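Local coordinates for protein FOKI restriction endonuclease (Planomicrobium okeanokoites, PDB 2FOK) that cuts double-stranded DNA as a type IIS restriction endonuclease, in which DNA recognition and metal-dependent cleavage are carried by separate domains, at residues Y122-D127 and Y292-A297; R310-E315 and K333-D338. All blocks are in the same frame, centred on the assembly; numbering follows the deposited sequence.

From the N terminus, the chain first reaches strand 120-123 and the hairpin turn after it, in recognition subdomain 1. It then runs through 164 residues, including subdomain 2, before residues 292-297 return to close that long loop as interaction 1. Helix 303-319 follows, and interaction 2 closes a much shorter excursion, joining this helix to the end of helix 325-334 within the D3 domain. The two loops are in series, neither nested nor crossed. They still meet: Leu296 O lies 2.9 Å from Arg310 NH1 in a probable hydrogen bond, and Trp293 and Leu296 pack on Ala311. Subdomain 1, the linking loop and the D3 helices thus form one continuous set of contacts.

Interaction 1 (Y122-D127 and Y292-A297); sequences YINKSD and YWEMLA
Tyr122 and Asn124 meet Glu294 in a small, largely polar side-chain contact, where the end of strand 120-123 in recognition subdomain 1 and the turn after it face the loop leading to helix 303-319. Glu294 reaches across, bent at chi2, its OE2 within 3.8 Å of Tyr122 CE2. The ring and carboxylate planes are almost perpendicular (86°), and the oxygen comes to the ring obliquely. Asn124 comes from the opposite direction, its CG 4.0 Å from Glu294 OE2, the two flat groups inclined by 33°.

The hairpin is closed by bonds of its own, the first from Ser126 N to Ile123 O (3.2 Å) in a turn close to type II. The Tyr122 ring extends with CG anti to the backbone N (chi1 178°), which carries its hydroxyl to Asp127 OD1; the hydrogen bond it donates (2.7 Å) meets that oxygen on its anti side, somewhat out of the carboxylate plane. Asp127 also forms a salt bridge with Arg6, and Phe8 meets the Tyr122 ring edge-to-face. With ring and hydroxyl gone, as in an alanine here, Asp127 OD1 would probably lose its hydroxyl partner, and Glu294 OE2 and Phe8 the ring they pack against.

Tyrosine suits this place, being apolar along the ring yet polar at its end. Glu294 is buried and its side chain touches that of Arg307, whose charge, if close enough, may favour the ionised form.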
loop_
_atom_site.group_PDB
_atom_site.type_symbol
_atom_site.label_atom_id
_atom_site.label_comp_id
_atom_site.label_asym_id
_atom_site.label_seq_id
_atom_site.Cartn_x
_atom_site.Cartn_y
_atom_site.Cartn_z
ATOM N N TYR A 122 -21.250 -7.319 -7.395
ATOM C CA TYR A 122 -21.207 -6.193 -8.334
ATOM C C TYR A 122 -21.443 -6.665 -9.763
ATOM O O TYR A 122 -20.810 -7.613 -10.224
ATOM C CB TYR A 122 -19.835 -5.504 -8.253
ATOM C CG TYR A 122 -19.638 -4.342 -9.213
ATOM C CD1 TYR A 122 -20.417 -3.194 -9.106
ATOM C CD2 TYR A 122 -18.671 -4.389 -10.226
ATOM C CE1 TYR A 122 -20.248 -2.114 -9.973
ATOM C CE2 TYR A 122 -18.488 -3.308 -11.112
ATOM C CZ TYR A 122 -19.283 -2.172 -10.972
ATOM O OH TYR A 122 -19.118 -1.074 -11.799
ATOM N N ILE A 123 -22.344 -5.987 -10.466
ATOM C CA ILE A 123 -22.657 -6.322 -11.848
ATOM C C ILE A 123 -22.009 -5.296 -12.761
ATOM O O ILE A 123 -22.551 -4.206 -12.963
ATOM C CB ILE A 123 -24.181 -6.318 -12.109
ATOM C CG1 ILE A 123 -24.833 -7.473 -11.356
ATOM C CG2 ILE A 123 -24.462 -6.461 -13.605
ATOM C CD1 ILE A 123 -25.464 -7.064 -10.056
ATOM N N ASN A 124 -20.852 -5.651 -13.308
ATOM C CA ASN A 124 -20.114 -4.764 -14.206
ATOM C C ASN A 124 -21.009 -4.292 -15.340
ATOM O O ASN A 124 -21.945 -4.988 -15.715
ATOM C CB ASN A 124 -18.908 -5.500 -14.802
ATOM C CG ASN A 124 -17.671 -5.390 -13.942
ATOM O OD1 ASN A 124 -16.869 -4.474 -14.107
ATOM N ND2 ASN A 124 -17.505 -6.327 -13.017
ATOM N N LYS A 125 -20.730 -3.109 -15.881
ATOM C CA LYS A 125 -21.508 -2.582 -17.008
ATOM C C LYS A 125 -22.838 -1.977 -16.603
ATOM O O LYS A 125 -23.396 -1.142 -17.314
ATOM C CB LYS A 125 -21.739 -3.688 -18.055
ATOM N N SER A 126 -23.346 -2.418 -15.463
ATOM C CA SER A 126 -24.605 -1.922 -14.929
ATOM C C SER A 126 -24.251 -1.036 -13.732
ATOM O O SER A 126 -25.095 -0.292 -13.213
ATOM C CB SER A 126 -25.472 -3.103 -14.485
ATOM O OG SER A 126 -26.755 -2.672 -14.088
ATOM N N ASP A 127 -22.987 -1.131 -13.308
ATOM C CA ASP A 127 -22.464 -0.356 -12.184
ATOM C C ASP A 127 -23.402 -0.510 -10.999
ATOM O O ASP A 127 -23.645 0.447 -10.263
ATOM C CB ASP A 127 -22.368 1.123 -12.577
ATOM C CG ASP A 127 -21.312 1.874 -11.794
ATOM O OD1 ASP A 127 -20.380 1.230 -11.259
ATOM O OD2 ASP A 127 -21.419 3.121 -11.720
ATOM N N TYR A 292 -11.584 -10.437 -8.017
ATOM C CA TYR A 292 -12.175 -9.592 -9.038
ATOM C C TYR A 292 -11.123 -8.660 -9.620
ATOM O O TYR A 292 -10.218 -8.214 -8.926
ATOM C CB TYR A 292 -13.344 -8.773 -8.460
ATOM C CG TYR A 292 -13.364 -8.740 -6.948
ATOM C CD1 TYR A 292 -13.959 -9.770 -6.218
ATOM C CD2 TYR A 292 -12.692 -7.735 -6.246
ATOM C CE1 TYR A 292 -13.877 -9.809 -4.828
ATOM C CE2 TYR A 292 -12.605 -7.765 -4.853
ATOM C CZ TYR A 292 -13.194 -8.806 -4.152
ATOM O OH TYR A 292 -13.095 -8.850 -2.775
ATOM N N TRP A 293 -11.264 -8.404 -10.916
ATOM C CA TRP A 293 -10.402 -7.534 -11.699
ATOM C C TRP A 293 -10.062 -6.231 -10.973
ATOM O O TRP A 293 -8.955 -5.714 -11.103
ATOM C CB TRP A 293 -11.129 -7.229 -13.010
ATOM C CG TRP A 293 -10.369 -6.439 -14.015
ATOM C CD1 TRP A 293 -9.412 -6.905 -14.873
ATOM C CD2 TRP A 293 -10.561 -5.062 -14.334
ATOM N NE1 TRP A 293 -9.002 -5.903 -15.713
ATOM C CE2 TRP A 293 -9.691 -4.759 -15.405
ATOM C CE3 TRP A 293 -11.389 -4.050 -13.821
ATOM C CZ2 TRP A 293 -9.621 -3.482 -15.976
ATOM C CZ3 TRP A 293 -11.322 -2.777 -14.389
ATOM C CH2 TRP A 293 -10.442 -2.506 -15.458
ATOM N N GLU A 294 -11.020 -5.711 -10.211
ATOM C CA GLU A 294 -10.844 -4.451 -9.479
ATOM C C GLU A 294 -9.965 -4.541 -8.245
ATOM O O GLU A 294 -9.731 -3.537 -7.584
ATOM C CB GLU A 294 -12.201 -3.887 -9.057
ATOM C CG GLU A 294 -12.990 -3.248 -10.168
ATOM C CD GLU A 294 -13.895 -4.236 -10.875
ATOM O OE1 GLU A 294 -13.711 -5.461 -10.699
ATOM O OE2 GLU A 294 -14.796 -3.782 -11.612
ATOM N N MET A 295 -9.484 -5.732 -7.917
ATOM C CA MET A 295 -8.651 -5.873 -6.733
ATOM C C MET A 295 -7.184 -6.106 -7.072
ATOM O O MET A 295 -6.324 -6.071 -6.188
ATOM C CB MET A 295 -9.174 -7.015 -5.846
ATOM C CG MET A 295 -8.817 -8.433 -6.295
ATOM S SD MET A 295 -8.928 -9.631 -4.919
ATOM C CE MET A 295 -7.315 -10.390 -4.988
ATOM N N LEU A 296 -6.903 -6.309 -8.354
ATOM C CA LEU A 296 -5.548 -6.590 -8.812
ATOM C C LEU A 296 -4.655 -5.359 -8.985
ATOM O O LEU A 296 -3.532 -5.473 -9.456
ATOM C CB LEU A 296 -5.611 -7.401 -10.119
ATOM C CG LEU A 296 -6.627 -8.563 -10.132
ATOM C CD1 LEU A 296 -6.618 -9.277 -11.485
ATOM C CD2 LEU A 296 -6.286 -9.550 -9.034
ATOM N N ALA A 297 -5.154 -4.189 -8.595
ATOM C CA ALA A 297 -4.397 -2.939 -8.681
ATOM C C ALA A 297 -5.263 -1.805 -8.166
ATOM O O ALA A 297 -6.439 -1.723 -8.520
ATOM C CB ALA A 297 -3.961 -2.656 -10.134
#

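Interaction 2 (R310-E315 and K333-D338); sequences RALILE and KKLGFD
Leu312 and Leu335 each set CG opposite the carbonyl carbon and beside the backbone N (chi1 -69° and -48°), directing their branched ends at each other. The two chains therefore meet tip to tip: Leu335 CD1 rests against both methyls of Leu312, 4.0 Å from CD2 and equally near CD1. Leu312 CD1 touches Phe337 as well, 4.0 Å from its CE1; the Phe337 side chain crosses that of Leu312 at about a right angle, and the methyl comes to the ring obliquely. One leucine from helix 303-319 thus contacts two apolar residues, Leu335 and Phe337, just after helix 325-334, and its forked end suits it to that task.

The turn that presents these partners is a Schellman motif. Gly336 leaves the helix with a positive phi (89°), and its N bonds back to Lys333 O at 2.8 Å. A side chain at such backbone angles would press on the carbonyl of Leu335, which explains the glycine. The reversal places Leu335 and Phe337 against the same helix.

Phe337 also packs on Leu332 and meets the ring of Tyr305, while Ile376 adds to the surroundings of Leu312. The setting is consistent with the helix-turn-helix type of the D3 domain, in which the turn leads to helix 341-352. With only carbon atoms meeting across the contact, its stability should rest on dispersion and on removing Leu312 from water.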
loop_
_atom_site.group_PDB
_atom_site.type_symbol
_atom_site.label_atom_id
_atom_site.label_comp_id
_atom_site.label_asym_id
_atom_site.label_seq_id
_atom_site.Cartn_x
_atom_site.Cartn_y
_atom_site.Cartn_z
ATOM N N ARG A 310 -2.660 -8.921 -15.039
ATOM C CA ARG A 310 -2.639 -9.833 -13.903
ATOM C C ARG A 310 -3.845 -10.775 -13.948
ATOM O O ARG A 310 -3.751 -11.916 -13.521
ATOM C CB ARG A 310 -2.613 -9.044 -12.594
ATOM C CG ARG A 310 -1.225 -8.494 -12.273
ATOM C CD ARG A 310 -1.253 -7.386 -11.220
ATOM N NE ARG A 310 0.071 -6.796 -11.058
ATOM C CZ ARG A 310 0.315 -5.639 -10.456
ATOM N NH1 ARG A 310 -0.676 -4.928 -9.946
ATOM N NH2 ARG A 310 1.555 -5.172 -10.397
ATOM N N ALA A 311 -4.966 -10.301 -14.487
ATOM C CA ALA A 311 -6.181 -11.117 -14.584
ATOM C C ALA A 311 -5.974 -12.286 -15.537
ATOM O O ALA A 311 -6.359 -13.421 -15.247
ATOM C CB ALA A 311 -7.351 -10.264 -15.064
ATOM N N LEU A 312 -5.368 -11.991 -16.680
ATOM C CA LEU A 312 -5.088 -12.992 -17.685
ATOM C C LEU A 312 -4.023 -14.001 -17.239
ATOM O O LEU A 312 -4.006 -15.132 -17.717
ATOM C CB LEU A 312 -4.660 -12.303 -18.979
ATOM C CG LEU A 312 -5.813 -11.552 -19.638
ATOM C CD1 LEU A 312 -5.323 -10.774 -20.841
ATOM C CD2 LEU A 312 -6.889 -12.566 -20.020
ATOM N N ILE A 313 -3.125 -13.605 -16.342
ATOM C CA ILE A 313 -2.129 -14.555 -15.878
ATOM C C ILE A 313 -2.808 -15.518 -14.909
ATOM O O ILE A 313 -2.498 -16.706 -14.876
ATOM C CB ILE A 313 -0.934 -13.876 -15.165
ATOM C CG1 ILE A 313 -0.237 -12.881 -16.097
ATOM C CG2 ILE A 313 0.076 -14.927 -14.773
ATOM C CD1 ILE A 313 0.617 -11.836 -15.359
ATOM N N LEU A 314 -3.731 -15.001 -14.110
ATOM C CA LEU A 314 -4.468 -15.833 -13.168
ATOM C C LEU A 314 -5.192 -16.926 -13.965
ATOM O O LEU A 314 -5.129 -18.105 -13.622
ATOM C CB LEU A 314 -5.509 -14.992 -12.422
ATOM C CG LEU A 314 -5.616 -15.054 -10.894
ATOM C CD1 LEU A 314 -6.908 -14.381 -10.457
ATOM C CD2 LEU A 314 -5.559 -16.481 -10.403
ATOM N N GLU A 315 -5.873 -16.513 -15.032
ATOM C CA GLU A 315 -6.637 -17.416 -15.887
ATOM C C GLU A 315 -5.808 -18.545 -16.458
ATOM O O GLU A 315 -6.232 -19.705 -16.445
ATOM C CB GLU A 315 -7.253 -16.645 -17.046
ATOM C CG GLU A 315 -8.519 -15.900 -16.698
ATOM C CD GLU A 315 -9.203 -15.356 -17.931
ATOM O OE1 GLU A 315 -8.718 -15.654 -19.044
ATOM O OE2 GLU A 315 -10.214 -14.636 -17.786
ATOM N N LYS A 333 1.244 -13.800 -24.629
ATOM C CA LYS A 333 1.463 -13.139 -25.914
ATOM C C LYS A 333 0.324 -13.424 -26.904
ATOM O O LYS A 333 -0.109 -12.538 -27.636
ATOM C CB LYS A 333 2.803 -13.584 -26.506
ATOM C CG LYS A 333 3.672 -12.445 -27.015
ATOM C CD LYS A 333 4.293 -12.794 -28.370
ATOM C CE LYS A 333 5.065 -11.612 -28.954
ATOM N NZ LYS A 333 6.120 -12.077 -29.894
ATOM N N LYS A 334 -0.161 -14.659 -26.921
ATOM C CA LYS A 334 -1.243 -15.018 -27.822
ATOM C C LYS A 334 -2.432 -14.080 -27.627
ATOM O O LYS A 334 -3.138 -13.763 -28.583
ATOM C CB LYS A 334 -1.688 -16.463 -27.577
ATOM C CG LYS A 334 -1.868 -17.283 -28.851
ATOM C CD LYS A 334 -3.226 -17.994 -28.887
ATOM C CE LYS A 334 -3.068 -19.487 -29.202
ATOM N NZ LYS A 334 -4.185 -20.340 -28.677
ATOM N N LEU A 335 -2.644 -13.637 -26.389
ATOM C CA LEU A 335 -3.754 -12.748 -26.073
ATOM C C LEU A 335 -3.484 -11.289 -26.412
ATOM O O LEU A 335 -4.320 -10.428 -26.168
ATOM C CB LEU A 335 -4.114 -12.868 -24.596
ATOM C CG LEU A 335 -4.254 -14.308 -24.102
ATOM C CD1 LEU A 335 -4.446 -14.321 -22.587
ATOM C CD2 LEU A 335 -5.430 -14.975 -24.806
ATOM N N GLY A 336 -2.317 -11.011 -26.972
ATOM C CA GLY A 336 -1.993 -9.644 -27.330
ATOM C C GLY A 336 -1.322 -8.855 -26.226
ATOM O O GLY A 336 -1.416 -7.632 -26.195
ATOM N N PHE A 337 -0.653 -9.548 -25.311
ATOM C CA PHE A 337 0.032 -8.881 -24.211
ATOM C C PHE A 337 1.506 -9.262 -24.216
ATOM O O PHE A 337 1.904 -10.257 -23.620
ATOM C CB PHE A 337 -0.604 -9.263 -22.876
ATOM C CG PHE A 337 -1.705 -8.326 -22.432
ATOM C CD1 PHE A 337 -2.960 -8.372 -23.031
ATOM C CD2 PHE A 337 -1.483 -7.397 -21.414
ATOM C CE1 PHE A 337 -3.978 -7.506 -22.624
ATOM C CE2 PHE A 337 -2.493 -6.530 -21.003
ATOM C CZ PHE A 337 -3.744 -6.587 -21.611
ATOM N N ASP A 338 2.303 -8.460 -24.910
ATOM C CA ASP A 338 3.742 -8.664 -25.026
ATOM C C ASP A 338 4.479 -8.267 -23.753
ATOM O O ASP A 338 4.874 -7.109 -23.582
ATOM C CB ASP A 338 4.281 -7.843 -26.190
ATOM C CG ASP A 338 5.062 -8.676 -27.167
ATOM O OD1 ASP A 338 5.963 -9.419 -26.721
ATOM O OD2 ASP A 338 4.773 -8.591 -28.380
#